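Local coordinates for saframycin Mx1 synthetase B (Legionella pneumophila subsp. pneumophila, PDB 3KXW), which belongs to the ANL superfamily of AMP-binding enzymes as a fatty acid AMP ligase and binds 5'-O-[(S)-(dodecanoyloxy)(hydroxy)phosphoryl]adenosine in its pocket, at residues A107-T112 with M180-V185. Numbering follows the deposited sequence.
Sequences AQRIVT and MHPKGV
Arg109 leans out from helix 101-114 and meets the loop ahead of strand 184-188 at both ends of its side chain, its aliphatic base against Pro182 and its guanidinium against Met180. The apolar methylenes suit the proline ring, while the charged head suits a carbonyl and a carboxylate. At the base, CB lies 3.7 Å from CD of Pro182, the arginine chain and the proline ring crossing at about a right angle. Farther out, CG stands anti to the carbonyl carbon (chi1 -67°) and the chain runs extended as far as NE, which brings the flat head up beside the main chain of Met180. There NH1 of Arg109 gives a weak, bent hydrogen bond to O of Met180, 3.1 Å long with an N-H...O angle of 128°. The stronger anchor is the salt bridge from NE to Asp105, one turn back on the same helix, and it probably steadies the guanidinium. Met180, modelled as selenomethionine, starts away from the helix, but its flexible, unbranched chain bends at chi2 and chi3. Its large SE thus sits over one guanidinium face, offset toward the rim, and its CE approaches NH2 of Arg109 at 3.4 Å.

Deeper in, CG1 of Ile110 touches CB of Pro182 at 4.1 Å. Both are buried and both also pack on Tyr174 of strand 169-174, a place suited to a branched aliphatic chain and a compact ring. The contact joins a helix of the large AMP-binding domain to the glycine-, serine- and threonine-rich loop between strands 169-174 and 184-188, the P-loop-like signature motif of adenylate-forming enzymes.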
ATOM      1  N   ALA A 107      -8.030  -3.636  14.473  1.00 22.30           N
ATOM      2  CA  ALA A 107      -9.267  -4.335  14.125  1.00 21.63           C
ATOM      3  C   ALA A 107     -10.426  -3.894  15.017  1.00 20.21           C
ATOM      4  O   ALA A 107     -11.521  -3.641  14.537  1.00 17.46           O
ATOM      5  CB  ALA A 107      -9.071  -5.866  14.190  1.00 22.07           C
ATOM      6  N   GLN A 108     -10.201  -3.806  16.324  1.00 19.93           N
ATOM      7  CA  GLN A 108     -11.267  -3.376  17.217  1.00 18.68           C
ATOM      8  C   GLN A 108     -11.738  -1.952  16.906  1.00 19.14           C
ATOM      9  O   GLN A 108     -12.930  -1.647  16.977  1.00 17.91           O
ATOM     10  CB  GLN A 108     -10.814  -3.458  18.685  1.00 21.62           C
ATOM     11  CG  GLN A 108     -11.803  -2.806  19.647  1.00 23.31           C
ATOM     12  CD  GLN A 108     -13.100  -3.590  19.745  1.00 24.91           C
ATOM     13  OE1 GLN A 108     -14.155  -3.157  19.265  1.00 27.25           O
ATOM     14  NE2 GLN A 108     -13.021  -4.763  20.342  1.00 22.99           N
ATOM     15  N   ARG A 109     -10.804  -1.059  16.589  1.00 19.13           N
ATOM     16  CA  ARG A 109     -11.200   0.312  16.267  1.00 18.72           C
ATOM     17  C   ARG A 109     -11.993   0.354  14.966  1.00 17.76           C
ATOM     18  O   ARG A 109     -12.896   1.155  14.822  1.00 17.70           O
ATOM     19  CB  ARG A 109      -9.988   1.252  16.194  1.00 21.01           C
ATOM     20  CG  ARG A 109      -9.289   1.481  17.525  1.00 23.28           C
ATOM     21  CD  ARG A 109      -7.915   2.136  17.345  1.00 27.08           C
ATOM     22  NE  ARG A 109      -7.154   2.016  18.585  1.00 28.46           N
ATOM     23  CZ  ARG A 109      -7.343   2.803  19.636  1.00 32.64           C
ATOM     24  NH1 ARG A 109      -8.227   3.789  19.571  1.00 33.29           N
ATOM     25  NH2 ARG A 109      -6.638   2.621  20.748  1.00 35.25           N
ATOM     26  N   ILE A 110     -11.654  -0.522  14.028  1.00 16.67           N
ATOM     27  CA  ILE A 110     -12.377  -0.593  12.759  1.00 16.97           C
ATOM     28  C   ILE A 110     -13.784  -1.172  12.960  1.00 17.17           C
ATOM     29  O   ILE A 110     -14.771  -0.675  12.410  1.00 16.04           O
ATOM     30  CB  ILE A 110     -11.565  -1.364  11.710  1.00 17.07           C
ATOM     31  CG1 ILE A 110     -10.439  -0.469  11.195  1.00 16.38           C
ATOM     32  CG2 ILE A 110     -12.453  -1.820  10.553  1.00 17.31           C
ATOM     33  CD1 ILE A 110      -9.463  -1.159  10.236  1.00 19.99           C
ATOM     34  N   VAL A 111     -13.887  -2.197  13.790  1.00 15.60           N
ATOM     35  CA  VAL A 111     -15.203  -2.721  14.132  1.00 16.83           C
ATOM     36  C   VAL A 111     -16.088  -1.668  14.800  1.00 17.20           C
ATOM     37  O   VAL A 111     -17.256  -1.536  14.472  1.00 16.70           O
ATOM     38  CB  VAL A 111     -15.107  -4.008  14.998  1.00 18.77           C
ATOM     39  CG1 VAL A 111     -16.501  -4.404  15.582  1.00 19.51           C
ATOM     40  CG2 VAL A 111     -14.519  -5.133  14.172  1.00 17.43           C
ATOM     41  N   THR A 112     -15.531  -0.912  15.731  1.00 18.40           N
ATOM     42  CA  THR A 112     -16.330   0.096  16.417  1.00 19.20           C
ATOM     43  C   THR A 112     -16.817   1.179  15.450  1.00 19.55           C
ATOM     44  O   THR A 112     -17.942   1.643  15.546  1.00 19.08           O
ATOM     45  CB  THR A 112     -15.526   0.712  17.552  1.00 21.32           C
ATOM     46  OG1 THR A 112     -15.123  -0.342  18.452  1.00 19.83           O
ATOM     47  CG2 THR A 112     -16.360   1.772  18.311  1.00 22.18           C
HETATM   48  N   MSE A 180      -5.335   6.044  15.895  1.00 26.88           N
HETATM   49  CA  MSE A 180      -6.306   6.163  16.993  1.00 28.10           C
HETATM   50  C   MSE A 180      -7.763   6.252  16.550  1.00 28.98           C
HETATM   51  O   MSE A 180      -8.655   5.792  17.261  1.00 30.97           O
HETATM   52  CB  MSE A 180      -5.945   7.323  17.929  1.00 31.37           C
HETATM   53  CG  MSE A 180      -4.545   7.177  18.572  1.00 31.97           C
HETATM   54 SE   MSE A 180      -4.315   5.507  19.653  1.00 61.73          SE
HETATM   55  CE  MSE A 180      -5.717   5.869  20.976  1.00 38.95           C
ATOM     56  N   HIS A 181      -8.015   6.848  15.387  1.00 26.53           N
ATOM     57  CA  HIS A 181      -9.355   6.819  14.809  1.00 25.47           C
ATOM     58  C   HIS A 181      -9.234   6.500  13.322  1.00 23.99           C
ATOM     59  O   HIS A 181      -9.271   7.395  12.491  1.00 21.05           O
ATOM     60  CB  HIS A 181     -10.066   8.160  15.005  1.00 27.84           C
ATOM     61  CG  HIS A 181     -10.279   8.532  16.439  1.00 32.15           C
ATOM     62  ND1 HIS A 181     -11.287   7.990  17.211  1.00 37.08           N
ATOM     63  CD2 HIS A 181      -9.619   9.401  17.242  1.00 31.17           C
ATOM     64  CE1 HIS A 181     -11.236   8.503  18.430  1.00 31.42           C
ATOM     65  NE2 HIS A 181     -10.233   9.360  18.476  1.00 38.28           N
ATOM     66  N   PRO A 182      -9.047   5.219  12.991  1.00 24.38           N
ATOM     67  CA  PRO A 182      -8.745   4.839  11.611  1.00 21.59           C
ATOM     68  C   PRO A 182      -9.784   5.419  10.669  1.00 20.95           C
ATOM     69  O   PRO A 182     -10.984   5.394  10.985  1.00 19.10           O
ATOM     70  CB  PRO A 182      -8.842   3.310  11.634  1.00 19.74           C
ATOM     71  CG  PRO A 182      -8.469   2.946  13.031  1.00 24.90           C
ATOM     72  CD  PRO A 182      -9.060   4.053  13.896  1.00 23.61           C
ATOM     73  N   LYS A 183      -9.327   5.908   9.522  1.00 18.98           N
ATOM     74  CA  LYS A 183     -10.212   6.551   8.538  1.00 18.39           C
ATOM     75  C   LYS A 183     -10.596   5.565   7.452  1.00 16.95           C
ATOM     76  O   LYS A 183      -9.730   5.081   6.715  1.00 17.80           O
ATOM     77  CB  LYS A 183      -9.508   7.746   7.886  1.00 17.29           C
ATOM     78  CG  LYS A 183      -9.222   8.914   8.823  1.00 18.96           C
ATOM     79  CD  LYS A 183      -8.317   9.926   8.091  1.00 21.72           C
ATOM     80  CE  LYS A 183      -8.428  11.336   8.659  1.00 25.23           C
ATOM     81  NZ  LYS A 183      -7.744  11.428   9.979  1.00 28.12           N
ATOM     82  N   GLY A 184     -11.886   5.242   7.382  1.00 15.42           N
ATOM     83  CA  GLY A 184     -12.415   4.341   6.374  1.00 15.61           C
ATOM     84  C   GLY A 184     -12.974   5.125   5.203  1.00 15.09           C
ATOM     85  O   GLY A 184     -14.065   5.714   5.277  1.00 15.01           O
ATOM     86  N   VAL A 185     -12.205   5.168   4.126  1.00 14.37           N
ATOM     87  CA  VAL A 185     -12.591   5.930   2.949  1.00 13.40           C
ATOM     88  C   VAL A 185     -13.748   5.231   2.231  1.00 13.22           C
ATOM     89  O   VAL A 185     -13.679   4.036   1.933  1.00 13.83           O
ATOM     90  CB  VAL A 185     -11.399   6.092   1.990  1.00 14.35           C
ATOM     91  CG1 VAL A 185     -11.847   6.782   0.697  1.00 13.40           C
ATOM     92  CG2 VAL A 185     -10.253   6.848   2.705  1.00 14.54           C
TER